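Local coordinates for lipoate-protein ligase, putative (Streptococcus pneumoniae, PDB 1VQZ) that is a putative lipoate-protein ligase, with an A/B-type catalytic domain of the class II tRNA-synthetase clan and a bacterial lipoate-ligase C-terminal domain, at residues E30-K35 with N238-T243; N21-N26 with E76-I81; A122-K127 with R210-E215; S114-N119 with K218-E223. All coordinates share one frame; numbering follows the deposited sequence.

Interaction 1 (E30-K35 with N238-T243); sequences EEYAFK and NRIKDT. With EDO (1,2-ethanediol), chain N; EDO (1,2-ethanediol), chain L.
I240 sends CG1 opposite its carbonyl carbon (chi1 -65°) and carries CD1 straight on, while Y32 swings its ring opposite the backbone N (chi1 -166°); the two side chains then cross at about a right angle. This is helix-helix packing, helix 23-36 against helix 231-245, with I240 as the one residue of 238-243 that bridges the gap. Its CD1 comes up to the edge of the Y32 ring, near the ring plane, 3.9 Å from Y32 CD1. The other branch serves E31: I240 CG2 lies 3.4 Å from E31 OE1. That same oxygen accepts a hydrogen bond from O2 of a 1,2-ethanediol at 2.7 Å, and C2 of this diol sits against I240 CD1. Y32 OH has its partner in E236, and E31 OE2 is held by K244 as well as by K35. One turn along its own helix from E31, K35 stretches out fully, and K35 NZ meets E31 OE2 on the anti side at 2.8 Å, 34° out of the carboxylate plane.

Interaction 2 (N21-N26 with E76-I81); sequences NDTAFN and EVVRRI
The first turn of helix 23-36 faces the edge strand 76-79, with T23 CA 7.2 Å from E76 CA and A24 CA 6.7 Å from V78 CA. D22 is the N-cap of the helix; its OD1 takes a long, weak capping bond from F25 N at 3.4 Å. T23 does most of the touching, and its two branches divide the strand between them. Placed opposite the backbone N, T23 CG2 packs on V78 CG2 at 3.8 Å. T23 OG1, opposite the carbonyl carbon (chi1 -57°), lies 3.8 Å from E76 CG, along the aliphatic part of that bent side chain. Both pairs of side chains slide past each other in opposite directions. The hydroxyl has its hydrogen-bond partner in S52, on the neighbouring strand 52-55. D22 OD1 and E76 OE2 stay 6.2 Å apart, and each carboxylate has a lysine, K241 for D22 and K50 for E76. The helix thus rests on the strand by a methyl pair and a hydroxyl against a methylene, the lysines probably offsetting the like charges.

Interaction 3 (A122-K127 with R210-E215); sequences AQLGVK and RDLLLE. With EDO (1,2-ethanediol), chain E.
Q123 and L212 make the nearest backbone approach, 9.9 Å between their CA atoms, where the end of helix 110-123 passes helix 206-220. L212 spans that gap with a forked tip. With CG opposite the carbonyl carbon (chi1 -80°) and the branch extended, L212 CD1 meets L124 tip to tip, 4.0 Å from L124 CD2 and equally near L124 CD1. The other methyl, L212 CD2, touches Q123 NE2 at 4.0 Å, a plain packing contact in which the two side chains cross at about a right angle. Just before L212 on the same helix, R210 grips D211 side-on, NE and NH2 both reaching OD1 from the same face of the carboxylate; the NE bond is 2.9 Å. L200, in a loop, packs on L124, while the buried L213 turns to F113 and T120. Helix 110-123 ends in a Schellman motif: G125 takes a positive phi (84°), G125 N bonds to A122 O, and V126 packs back on L121, the hydrophobic pairing characteristic of this helix C-cap.

Interaction 4 (S114-N119 with K218-E223); sequences STPVIN and KKEYPE
Van der Waals contact carries the meeting of P116 and T115 with E220, since no hydrogen bond or salt bridge spans the two segments. E220 CG lies opposite the backbone N (chi1 -165°), and a bend at chi2 (81°) brings the carboxylate across to helix 110-123. There E220 OE2 reaches P116 CG at 4.1 Å, the two side chains crossing at about a right angle, and T115 CG2 at 4.3 Å. Closest approach of the backbones is 7.9 Å, between P116 CA and E220 CA. Y216 and M217, one turn back from E220, also pack on P116.

Backbone hydrogen bonds belong to each helix alone. P116 has no N-H to give to the preceding turn, and helix 110-123 is kinked here; it resumes with I118 N to S114 O at 2.9 Å and N119 N to T115 O at 2.8 Å. A side-chain bond to helix 206-220 comes a little farther along, from N119 ND2 to Y216 OH.

Helix 206-220 ends at E220, and Y221 leads off with its side chain against M13 of strand 13-17. S114, V117 and I118 of helix 110-123 touch L136 of strand 135-138: a helix pair packed on a beta-sheet, as in alpha/beta folds.

How the interactions relate
From the N terminus, helix 23-36 serves two contacts in turn. Interaction 2 ties its start to strand 76-79 and closes a loop of about 50 residues; interaction 1 opens before that loop closes and waits for helix 231-245, so the two cross. They touch directly, through the K241-D22 salt bridge and the packing of I81 on F34. Along the chain, the other two contacts fall between the two segments of interaction 1. Interaction 3 lies within interaction 4; both join helices 110-123 and 206-220, and L213 packs on V117 between them. The two pairs do not touch; interactions 2 and 3 come closest, about 7 Å between nearest atoms.

Interaction 1 (E30-K35 with N238-T243)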
loop_
_atom_site.group_PDB
_atom_site.type_symbol
_atom_site.label_atom_id
_atom_site.label_comp_id
_atom_site.label_asym_id
_atom_site.label_seq_id
_atom_site.Cartn_x
_atom_site.Cartn_y
_atom_site.Cartn_z
ATOM N N GLU A 30 0.866 -11.837 -4.963
ATOM C CA GLU A 30 1.277 -11.364 -3.635
ATOM C C GLU A 30 0.171 -11.614 -2.620
ATOM O O GLU A 30 0.440 -12.090 -1.493
ATOM C CB GLU A 30 1.658 -9.869 -3.670
ATOM C CG GLU A 30 2.154 -9.302 -2.333
ATOM C CD GLU A 30 2.273 -7.806 -2.366
ATOM O OE1 GLU A 30 1.288 -7.165 -2.769
ATOM O OE2 GLU A 30 3.354 -7.277 -1.999
ATOM N N GLU A 31 -1.071 -11.304 -2.994
ATOM C CA GLU A 31 -2.186 -11.559 -2.088
ATOM C C GLU A 31 -2.351 -13.049 -1.763
ATOM O O GLU A 31 -2.709 -13.454 -0.608
ATOM C CB GLU A 31 -3.502 -11.032 -2.677
ATOM C CG GLU A 31 -4.636 -11.062 -1.662
ATOM C CD GLU A 31 -5.981 -10.619 -2.229
ATOM O OE1 GLU A 31 -6.424 -11.113 -3.293
ATOM O OE2 GLU A 31 -6.605 -9.800 -1.572
ATOM N N TYR A 32 -2.132 -13.876 -2.780
ATOM C CA TYR A 32 -2.196 -15.322 -2.607
ATOM C C TYR A 32 -1.160 -15.826 -1.581
ATOM O O TYR A 32 -1.471 -16.618 -0.705
ATOM C CB TYR A 32 -2.016 -16.028 -3.939
ATOM C CG TYR A 32 -2.414 -17.476 -3.861
ATOM C CD1 TYR A 32 -3.756 -17.854 -3.932
ATOM C CD2 TYR A 32 -1.460 -18.468 -3.720
ATOM C CE1 TYR A 32 -4.160 -19.199 -3.829
ATOM C CE2 TYR A 32 -1.841 -19.840 -3.630
ATOM C CZ TYR A 32 -3.204 -20.191 -3.685
ATOM O OH TYR A 32 -3.569 -21.508 -3.607
ATOM N N ALA A 33 0.076 -15.335 -1.673
ATOM C CA ALA A 33 1.068 -15.660 -0.694
ATOM C C ALA A 33 0.641 -15.168 0.706
ATOM O O ALA A 33 0.696 -15.932 1.679
ATOM C CB ALA A 33 2.440 -15.099 -1.130
ATOM N N PHE A 34 0.192 -13.908 0.810
ATOM C CA PHE A 34 -0.213 -13.322 2.089
ATOM C C PHE A 34 -1.361 -14.102 2.721
ATOM O O PHE A 34 -1.295 -14.528 3.899
ATOM C CB PHE A 34 -0.657 -11.899 1.819
ATOM C CG PHE A 34 -1.042 -11.097 3.041
ATOM C CD1 PHE A 34 -0.443 -11.321 4.298
ATOM C CD2 PHE A 34 -1.926 -10.008 2.896
ATOM C CE1 PHE A 34 -0.757 -10.506 5.411
ATOM C CE2 PHE A 34 -2.244 -9.204 3.991
ATOM C CZ PHE A 34 -1.659 -9.464 5.253
ATOM N N LYS A 35 -2.403 -14.363 1.936
ATOM C CA LYS A 35 -3.681 -14.902 2.489
ATOM C C LYS A 35 -3.923 -16.403 2.363
ATOM O O LYS A 35 -4.691 -16.980 3.110
ATOM C CB LYS A 35 -4.863 -14.139 1.881
ATOM C CG LYS A 35 -4.841 -12.677 2.182
ATOM C CD LYS A 35 -6.041 -11.952 1.553
ATOM C CE LYS A 35 -6.055 -10.454 1.947
ATOM N NZ LYS A 35 -7.154 -9.678 1.204
ATOM N N ASN A 238 -4.670 -16.717 -10.952
ATOM C CA ASN A 238 -5.308 -16.065 -12.091
ATOM C C ASN A 238 -6.799 -15.811 -11.899
ATOM O O ASN A 238 -7.341 -14.801 -12.390
ATOM C CB ASN A 238 -4.998 -16.856 -13.391
ATOM C CG ASN A 238 -3.600 -16.493 -13.983
ATOM O OD1 ASN A 238 -3.350 -15.334 -14.268
ATOM N ND2 ASN A 238 -2.709 -17.471 -14.130
ATOM N N ARG A 239 -7.486 -16.716 -11.195
ATOM C CA ARG A 239 -8.866 -16.455 -10.784
ATOM C C ARG A 239 -8.981 -15.163 -9.947
ATOM O O ARG A 239 -9.909 -14.387 -10.110
ATOM C CB ARG A 239 -9.424 -17.667 -10.012
ATOM C CG ARG A 239 -10.888 -17.539 -9.527
ATOM C CD ARG A 239 -11.907 -17.859 -10.650
ATOM N N ILE A 240 -8.078 -14.989 -9.007
ATOM C CA ILE A 240 -8.039 -13.776 -8.193
ATOM C C ILE A 240 -7.749 -12.536 -9.057
ATOM O O ILE A 240 -8.338 -11.500 -8.850
ATOM C CB ILE A 240 -6.995 -13.866 -7.042
ATOM C CG1 ILE A 240 -7.423 -14.973 -6.059
ATOM C CG2 ILE A 240 -6.881 -12.489 -6.314
ATOM C CD1 ILE A 240 -6.439 -15.275 -4.941
ATOM N N LYS A 241 -6.815 -12.649 -10.002
ATOM C CA LYS A 241 -6.620 -11.618 -11.034
ATOM C C LYS A 241 -7.920 -11.319 -11.803
ATOM O O LYS A 241 -8.325 -10.159 -11.890
ATOM C CB LYS A 241 -5.488 -12.044 -11.986
ATOM C CG LYS A 241 -5.211 -11.062 -13.140
ATOM C CD LYS A 241 -4.374 -11.666 -14.309
ATOM C CE LYS A 241 -4.042 -10.573 -15.368
ATOM N NZ LYS A 241 -3.477 -11.073 -16.671
ATOM N N ASP A 242 -8.608 -12.360 -12.280
ATOM C CA ASP A 242 -9.816 -12.214 -13.125
ATOM C C ASP A 242 -11.031 -11.640 -12.373
ATOM O O ASP A 242 -11.872 -10.988 -12.963
ATOM C CB ASP A 242 -10.235 -13.556 -13.756
ATOM C CG ASP A 242 -9.262 -14.065 -14.809
ATOM O OD1 ASP A 242 -8.379 -13.304 -15.268
ATOM O OD2 ASP A 242 -9.365 -15.268 -15.148
ATOM N N THR A 243 -11.127 -11.913 -11.079
ATOM C CA THR A 243 -12.225 -11.473 -10.275
ATOM C C THR A 243 -11.926 -10.297 -9.359
ATOM O O THR A 243 -12.851 -9.707 -8.820
ATOM C CB THR A 243 -12.786 -12.610 -9.409
ATOM O OG1 THR A 243 -11.831 -12.961 -8.413
ATOM C CG2 THR A 243 -13.172 -13.821 -10.282
HETATM C C1 EDO N . -8.725 -14.315 -1.858
HETATM O O1 EDO N . -7.695 -13.971 -0.937
HETATM C C2 EDO N . -8.497 -13.477 -3.103
HETATM O O2 EDO N . -8.891 -12.124 -2.896
HETATM C C1 EDO L . 1.539 -2.897 -4.858
HETATM O O1 EDO L . 2.576 -1.971 -4.631
HETATM C C2 EDO L . 1.625 -3.868 -3.706
HETATM O O2 EDO L . 0.871 -5.028 -3.983
#

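Interaction 2 (N21-N26 with E76-I81)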
loop_
_atom_site.group_PDB
_atom_site.type_symbol
_atom_site.label_atom_id
_atom_site.label_comp_id
_atom_site.label_asym_id
_atom_site.label_seq_id
_atom_site.Cartn_x
_atom_site.Cartn_y
_atom_site.Cartn_z
ATOM N N ASN A 21 5.748 -9.212 -15.511
ATOM C CA ASN A 21 5.515 -7.777 -15.299
ATOM C C ASN A 21 4.037 -7.368 -15.370
ATOM O O ASN A 21 3.716 -6.154 -15.366
ATOM C CB ASN A 21 6.348 -6.946 -16.294
ATOM C CG ASN A 21 7.854 -7.205 -16.170
ATOM O OD1 ASN A 21 8.424 -7.276 -15.074
ATOM N ND2 ASN A 21 8.489 -7.348 -17.293
ATOM N N ASP A 22 3.148 -8.369 -15.410
ATOM C CA ASP A 22 1.696 -8.198 -15.447
ATOM C C ASP A 22 1.156 -7.738 -14.096
ATOM O O ASP A 22 1.008 -8.510 -13.166
ATOM C CB ASP A 22 1.068 -9.525 -15.917
ATOM C CG ASP A 22 -0.476 -9.470 -16.168
ATOM O OD1 ASP A 22 -1.226 -8.701 -15.558
ATOM O OD2 ASP A 22 -0.949 -10.321 -16.961
ATOM N N THR A 23 0.847 -6.449 -14.009
ATOM C CA THR A 23 0.572 -5.828 -12.738
ATOM C C THR A 23 -0.529 -6.556 -11.960
ATOM O O THR A 23 -0.359 -6.903 -10.781
ATOM C CB THR A 23 0.213 -4.322 -12.910
ATOM O OG1 THR A 23 1.278 -3.639 -13.584
ATOM C CG2 THR A 23 -0.012 -3.661 -11.558
ATOM N N ALA A 24 -1.654 -6.769 -12.600
ATOM C CA ALA A 24 -2.762 -7.414 -11.928
ATOM C C ALA A 24 -2.443 -8.851 -11.485
ATOM O O ALA A 24 -2.826 -9.256 -10.384
ATOM C CB ALA A 24 -3.978 -7.379 -12.799
ATOM N N PHE A 25 -1.711 -9.596 -12.316
ATOM C CA PHE A 25 -1.262 -10.929 -11.983
ATOM C C PHE A 25 -0.328 -10.897 -10.753
ATOM O O PHE A 25 -0.470 -11.693 -9.807
ATOM C CB PHE A 25 -0.554 -11.596 -13.183
ATOM C CG PHE A 25 0.080 -12.911 -12.824
ATOM C CD1 PHE A 25 -0.699 -14.049 -12.693
ATOM C CD2 PHE A 25 1.431 -12.984 -12.527
ATOM C CE1 PHE A 25 -0.120 -15.247 -12.312
ATOM C CE2 PHE A 25 2.013 -14.168 -12.124
ATOM C CZ PHE A 25 1.227 -15.298 -12.003
ATOM N N ASN A 26 0.616 -9.971 -10.779
ATOM C CA ASN A 26 1.627 -9.848 -9.738
ATOM C C ASN A 26 1.027 -9.541 -8.377
ATOM O O ASN A 26 1.491 -10.058 -7.321
ATOM C CB ASN A 26 2.637 -8.757 -10.089
ATOM C CG ASN A 26 3.625 -9.152 -11.219
ATOM O OD1 ASN A 26 3.725 -10.319 -11.648
ATOM N ND2 ASN A 26 4.355 -8.122 -11.734
ATOM N N GLU A 76 -1.204 0.846 -16.569
ATOM C CA GLU A 76 -2.200 0.074 -15.762
ATOM C C GLU A 76 -2.622 0.885 -14.527
ATOM O O GLU A 76 -1.820 1.622 -13.991
ATOM C CB GLU A 76 -1.600 -1.244 -15.261
ATOM C CG GLU A 76 -0.917 -2.170 -16.282
ATOM C CD GLU A 76 -1.857 -2.724 -17.300
ATOM O OE1 GLU A 76 -3.062 -2.678 -17.074
ATOM O OE2 GLU A 76 -1.404 -3.207 -18.352
ATOM N N VAL A 77 -3.875 0.752 -14.096
ATOM C CA VAL A 77 -4.363 1.271 -12.827
ATOM C C VAL A 77 -4.911 0.098 -11.999
ATOM O O VAL A 77 -5.949 -0.509 -12.366
ATOM C CB VAL A 77 -5.416 2.418 -13.018
ATOM C CG1 VAL A 77 -5.988 2.889 -11.716
ATOM C CG2 VAL A 77 -4.815 3.575 -13.784
ATOM N N VAL A 78 -4.249 -0.178 -10.858
ATOM C CA VAL A 78 -4.655 -1.269 -9.961
ATOM C C VAL A 78 -4.668 -0.827 -8.498
ATOM O O VAL A 78 -3.771 -0.125 -8.050
ATOM C CB VAL A 78 -3.734 -2.506 -10.182
ATOM C CG1 VAL A 78 -4.132 -3.699 -9.311
ATOM C CG2 VAL A 78 -3.724 -2.921 -11.683
ATOM N N ARG A 79 -5.720 -1.185 -7.781
ATOM C CA ARG A 79 -5.834 -0.894 -6.357
ATOM C C ARG A 79 -5.137 -1.991 -5.584
ATOM O O ARG A 79 -5.403 -3.161 -5.788
ATOM C CB ARG A 79 -7.302 -0.815 -5.976
ATOM C CG ARG A 79 -7.594 -0.453 -4.550
ATOM C CD ARG A 79 -9.030 -0.673 -4.247
ATOM N NE ARG A 79 -10.002 0.181 -4.960
ATOM C CZ ARG A 79 -10.241 1.470 -4.713
ATOM N NH1 ARG A 79 -9.521 2.151 -3.831
ATOM N NH2 ARG A 79 -11.209 2.094 -5.379
ATOM N N ARG A 80 -4.237 -1.602 -4.690
ATOM C CA ARG A 80 -3.584 -2.549 -3.797
ATOM C C ARG A 80 -4.329 -2.764 -2.484
ATOM O O ARG A 80 -5.412 -2.143 -2.185
ATOM C CB ARG A 80 -2.114 -2.109 -3.536
ATOM C CG ARG A 80 -1.965 -0.799 -2.779
ATOM C CD ARG A 80 -0.500 -0.499 -2.347
ATOM N NE ARG A 80 -0.594 0.726 -1.553
ATOM C CZ ARG A 80 -0.622 1.975 -2.038
ATOM N NH1 ARG A 80 -0.457 2.194 -3.330
ATOM N NH2 ARG A 80 -0.836 3.005 -1.204
ATOM N N ILE A 81 -3.819 -3.720 -1.705
ATOM C CA ILE A 81 -4.528 -4.096 -0.461
ATOM C C ILE A 81 -3.988 -3.446 0.797
ATOM O O ILE A 81 -4.431 -3.789 1.870
ATOM C CB ILE A 81 -4.672 -5.636 -0.296
ATOM C CG1 ILE A 81 -3.324 -6.303 0.003
ATOM C CG2 ILE A 81 -5.320 -6.224 -1.557
ATOM C CD1 ILE A 81 -3.407 -7.797 0.237
#

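Interaction 3 (A122-K127 with R210-E215)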
loop_
_atom_site.group_PDB
_atom_site.type_symbol
_atom_site.label_atom_id
_atom_site.label_comp_id
_atom_site.label_asym_id
_atom_site.label_seq_id
_atom_site.Cartn_x
_atom_site.Cartn_y
_atom_site.Cartn_z
ATOM N N ALA A 122 25.987 -1.306 0.742
ATOM C CA ALA A 122 27.346 -1.044 1.199
ATOM C C ALA A 122 28.375 -1.832 0.400
ATOM O O ALA A 122 29.471 -1.333 0.174
ATOM C CB ALA A 122 27.509 -1.316 2.714
ATOM N N GLN A 123 28.059 -3.062 0.015
ATOM C CA GLN A 123 28.918 -3.819 -0.920
ATOM C C GLN A 123 29.140 -3.026 -2.225
ATOM O O GLN A 123 30.194 -3.119 -2.848
ATOM C CB GLN A 123 28.256 -5.158 -1.305
ATOM C CG GLN A 123 29.148 -6.138 -2.125
ATOM C CD GLN A 123 28.557 -6.616 -3.488
ATOM O OE1 GLN A 123 28.134 -5.797 -4.303
ATOM N NE2 GLN A 123 28.587 -7.941 -3.745
ATOM N N LEU A 124 28.107 -2.303 -2.649
ATOM C CA LEU A 124 28.127 -1.571 -3.898
ATOM C C LEU A 124 28.731 -0.165 -3.780
ATOM O O LEU A 124 28.767 0.568 -4.753
ATOM C CB LEU A 124 26.707 -1.552 -4.471
ATOM C CG LEU A 124 26.126 -2.943 -4.813
ATOM C CD1 LEU A 124 24.650 -2.881 -5.247
ATOM C CD2 LEU A 124 26.960 -3.663 -5.889
ATOM N N GLY A 125 29.256 0.180 -2.604
ATOM C CA GLY A 125 29.860 1.497 -2.358
ATOM C C GLY A 125 28.898 2.617 -1.982
ATOM O O GLY A 125 29.242 3.797 -2.119
ATOM N N VAL A 126 27.716 2.249 -1.480
ATOM C CA VAL A 126 26.629 3.186 -1.162
ATOM C C VAL A 126 26.248 3.046 0.308
ATOM O O VAL A 126 25.965 1.943 0.756
ATOM C CB VAL A 126 25.382 2.887 -2.018
ATOM C CG1 VAL A 126 24.178 3.764 -1.588
ATOM C CG2 VAL A 126 25.695 3.084 -3.505
ATOM N N LYS A 127 26.210 4.160 1.032
ATOM C CA LYS A 127 25.847 4.181 2.461
ATOM C C LYS A 127 24.361 4.535 2.595
ATOM O O LYS A 127 23.959 5.678 2.348
ATOM C CB LYS A 127 26.738 5.185 3.226
ATOM N N ARG A 210 18.218 -6.815 -7.835
ATOM C CA ARG A 210 17.235 -7.790 -7.324
ATOM C C ARG A 210 17.898 -9.124 -6.921
ATOM O O ARG A 210 17.664 -9.660 -5.829
ATOM C CB ARG A 210 16.198 -8.029 -8.411
ATOM C CG ARG A 210 15.151 -9.115 -8.112
ATOM C CD ARG A 210 14.421 -9.546 -9.369
ATOM N NE ARG A 210 15.352 -10.250 -10.251
ATOM C CZ ARG A 210 15.182 -10.474 -11.556
ATOM N NH1 ARG A 210 14.096 -10.100 -12.161
ATOM N NH2 ARG A 210 16.105 -11.112 -12.257
ATOM N N ASP A 211 18.721 -9.650 -7.813
ATOM C CA ASP A 211 19.389 -10.902 -7.569
ATOM C C ASP A 211 20.436 -10.811 -6.454
ATOM O O ASP A 211 20.584 -11.769 -5.701
ATOM C CB ASP A 211 19.962 -11.432 -8.873
ATOM C CG ASP A 211 18.854 -11.856 -9.857
ATOM O OD1 ASP A 211 17.673 -11.854 -9.460
ATOM O OD2 ASP A 211 19.146 -12.239 -11.008
ATOM N N LEU A 212 21.143 -9.675 -6.333
ATOM C CA LEU A 212 22.064 -9.468 -5.192
ATOM C C LEU A 212 21.306 -9.433 -3.883
ATOM O O LEU A 212 21.737 -9.997 -2.897
ATOM C CB LEU A 212 22.850 -8.165 -5.325
ATOM C CG LEU A 212 24.053 -8.147 -6.245
ATOM C CD1 LEU A 212 24.486 -6.665 -6.587
ATOM C CD2 LEU A 212 25.234 -8.925 -5.722
ATOM N N LEU A 213 20.152 -8.780 -3.866
ATOM C CA LEU A 213 19.313 -8.793 -2.655
ATOM C C LEU A 213 18.858 -10.200 -2.266
ATOM O O LEU A 213 18.933 -10.577 -1.094
ATOM C CB LEU A 213 18.077 -7.920 -2.826
ATOM C CG LEU A 213 18.134 -6.459 -2.506
ATOM C CD1 LEU A 213 16.705 -5.930 -2.625
ATOM C CD2 LEU A 213 18.711 -6.227 -1.087
ATOM N N LEU A 214 18.369 -10.957 -3.242
ATOM C CA LEU A 214 17.909 -12.319 -2.988
ATOM C C LEU A 214 19.102 -13.129 -2.519
ATOM O O LEU A 214 18.997 -13.866 -1.521
ATOM C CB LEU A 214 17.269 -12.950 -4.237
ATOM C CG LEU A 214 16.728 -14.377 -4.021
ATOM C CD1 LEU A 214 15.584 -14.376 -2.993
ATOM C CD2 LEU A 214 16.240 -15.037 -5.308
ATOM N N GLU A 215 20.239 -12.992 -3.196
ATOM C CA GLU A 215 21.466 -13.722 -2.770
ATOM C C GLU A 215 21.827 -13.360 -1.313
ATOM O O GLU A 215 22.158 -14.233 -0.485
ATOM C CB GLU A 215 22.661 -13.469 -3.725
ATOM C CG GLU A 215 22.725 -14.422 -4.961
ATOM C CD GLU A 215 22.764 -15.960 -4.601
ATOM O OE1 GLU A 215 23.698 -16.387 -3.855
ATOM O OE2 GLU A 215 21.866 -16.730 -5.068
HETATM C C1 EDO E . 19.193 -15.121 -7.332
HETATM O O1 EDO E . 20.556 -14.751 -7.198
HETATM C C2 EDO E . 19.011 -16.030 -8.538
HETATM O O2 EDO E . 17.695 -16.629 -8.493
#

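Interaction 4 (S114-N119 with K218-E223)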
loop_
_atom_site.group_PDB
_atom_site.type_symbol
_atom_site.label_atom_id
_atom_site.label_comp_id
_atom_site.label_asym_id
_atom_site.label_seq_id
_atom_site.Cartn_x
_atom_site.Cartn_y
_atom_site.Cartn_z
ATOM N N SER A 114 15.724 -4.508 6.134
ATOM C CA SER A 114 16.434 -3.256 5.944
ATOM C C SER A 114 17.957 -3.451 6.056
ATOM O O SER A 114 18.715 -2.779 5.386
ATOM C CB SER A 114 15.937 -2.254 6.990
ATOM O OG SER A 114 16.570 -2.492 8.250
ATOM N N THR A 115 18.394 -4.376 6.915
ATOM C CA THR A 115 19.811 -4.667 7.051
ATOM C C THR A 115 20.394 -5.271 5.773
ATOM O O THR A 115 21.424 -4.769 5.278
ATOM C CB THR A 115 20.136 -5.510 8.324
ATOM O OG1 THR A 115 20.164 -4.626 9.450
ATOM C CG2 THR A 115 21.496 -6.164 8.220
ATOM N N PRO A 116 19.778 -6.357 5.264
ATOM C CA PRO A 116 20.101 -6.870 3.929
ATOM C C PRO A 116 20.145 -5.795 2.829
ATOM O O PRO A 116 21.098 -5.792 2.036
ATOM C CB PRO A 116 19.005 -7.900 3.671
ATOM C CG PRO A 116 18.642 -8.392 5.008
ATOM C CD PRO A 116 18.768 -7.211 5.931
ATOM N N VAL A 117 19.186 -4.868 2.805
ATOM C CA VAL A 117 19.259 -3.777 1.814
ATOM C C VAL A 117 20.498 -2.916 2.045
ATOM O O VAL A 117 21.253 -2.714 1.111
ATOM C CB VAL A 117 17.999 -2.935 1.765
ATOM C CG1 VAL A 117 18.110 -1.848 0.692
ATOM C CG2 VAL A 117 16.789 -3.835 1.453
ATOM N N ILE A 118 20.726 -2.487 3.298
ATOM C CA ILE A 118 21.830 -1.571 3.668
ATOM C C ILE A 118 23.161 -2.184 3.301
ATOM O O ILE A 118 24.072 -1.495 2.805
ATOM C CB ILE A 118 21.852 -1.251 5.209
ATOM C CG1 ILE A 118 20.630 -0.447 5.678
ATOM C CG2 ILE A 118 23.128 -0.502 5.628
ATOM C CD1 ILE A 118 20.120 0.578 4.718
ATOM N N ASN A 119 23.278 -3.472 3.581
ATOM C CA ASN A 119 24.507 -4.208 3.385
ATOM C C ASN A 119 24.793 -4.505 1.910
ATOM O O ASN A 119 25.938 -4.334 1.468
ATOM C CB ASN A 119 24.480 -5.501 4.201
ATOM C CG ASN A 119 24.704 -5.264 5.712
ATOM O OD1 ASN A 119 25.097 -4.179 6.145
ATOM N ND2 ASN A 119 24.460 -6.296 6.506
ATOM N N LYS A 218 19.348 -15.177 1.077
ATOM C CA LYS A 218 19.681 -16.592 1.122
ATOM C C LYS A 218 20.853 -16.866 2.073
ATOM O O LYS A 218 20.908 -17.911 2.752
ATOM C CB LYS A 218 19.956 -17.135 -0.307
ATOM C CG LYS A 218 18.656 -17.396 -1.062
ATOM C CD LYS A 218 18.748 -17.399 -2.569
ATOM C CE LYS A 218 18.958 -18.767 -3.144
ATOM N NZ LYS A 218 18.899 -18.748 -4.625
ATOM N N LYS A 219 21.747 -15.893 2.160
ATOM C CA LYS A 219 22.943 -16.011 2.958
ATOM C C LYS A 219 22.551 -15.780 4.414
ATOM O O LYS A 219 22.958 -16.513 5.298
ATOM C CB LYS A 219 23.980 -14.982 2.479
ATOM C CG LYS A 219 25.395 -15.509 2.484
ATOM N N GLU A 220 21.707 -14.772 4.622
ATOM C CA GLU A 220 21.119 -14.451 5.932
ATOM C C GLU A 220 20.247 -15.615 6.462
ATOM O O GLU A 220 20.338 -15.988 7.643
ATOM C CB GLU A 220 20.338 -13.138 5.798
ATOM C CG GLU A 220 19.942 -12.429 7.091
ATOM C CD GLU A 220 21.075 -11.605 7.696
ATOM O OE1 GLU A 220 22.106 -12.201 8.059
ATOM O OE2 GLU A 220 20.920 -10.366 7.819
ATOM N N TYR A 221 19.478 -16.238 5.577
ATOM C CA TYR A 221 18.557 -17.310 5.939
ATOM C C TYR A 221 18.794 -18.590 5.133
ATOM O O TYR A 221 18.033 -18.901 4.193
ATOM C CB TYR A 221 17.109 -16.829 5.770
ATOM C CG TYR A 221 16.778 -15.545 6.541
ATOM C CD1 TYR A 221 16.452 -15.581 7.895
ATOM C CD2 TYR A 221 16.792 -14.306 5.901
ATOM C CE1 TYR A 221 16.148 -14.405 8.596
ATOM C CE2 TYR A 221 16.511 -13.127 6.595
ATOM C CZ TYR A 221 16.190 -13.186 7.944
ATOM O OH TYR A 221 15.896 -12.007 8.619
ATOM N N PRO A 222 19.834 -19.364 5.513
ATOM C CA PRO A 222 20.154 -20.607 4.796
ATOM C C PRO A 222 19.041 -21.684 4.782
ATOM O O PRO A 222 19.071 -22.600 3.934
ATOM C CB PRO A 222 21.408 -21.137 5.507
ATOM C CG PRO A 222 21.819 -20.110 6.486
ATOM C CD PRO A 222 20.752 -19.102 6.635
ATOM N N GLU A 223 18.115 -21.570 5.741
ATOM C CA GLU A 223 16.914 -22.414 5.831
ATOM C C GLU A 223 15.959 -22.207 4.673
ATOM O O GLU A 223 15.283 -23.144 4.251
ATOM C CB GLU A 223 16.122 -22.121 7.123
ATOM C CG GLU A 223 15.578 -20.675 7.284
ATOM C CD GLU A 223 16.456 -19.824 8.173
ATOM O OE1 GLU A 223 17.668 -19.745 7.894
ATOM O OE2 GLU A 223 15.938 -19.252 9.160
#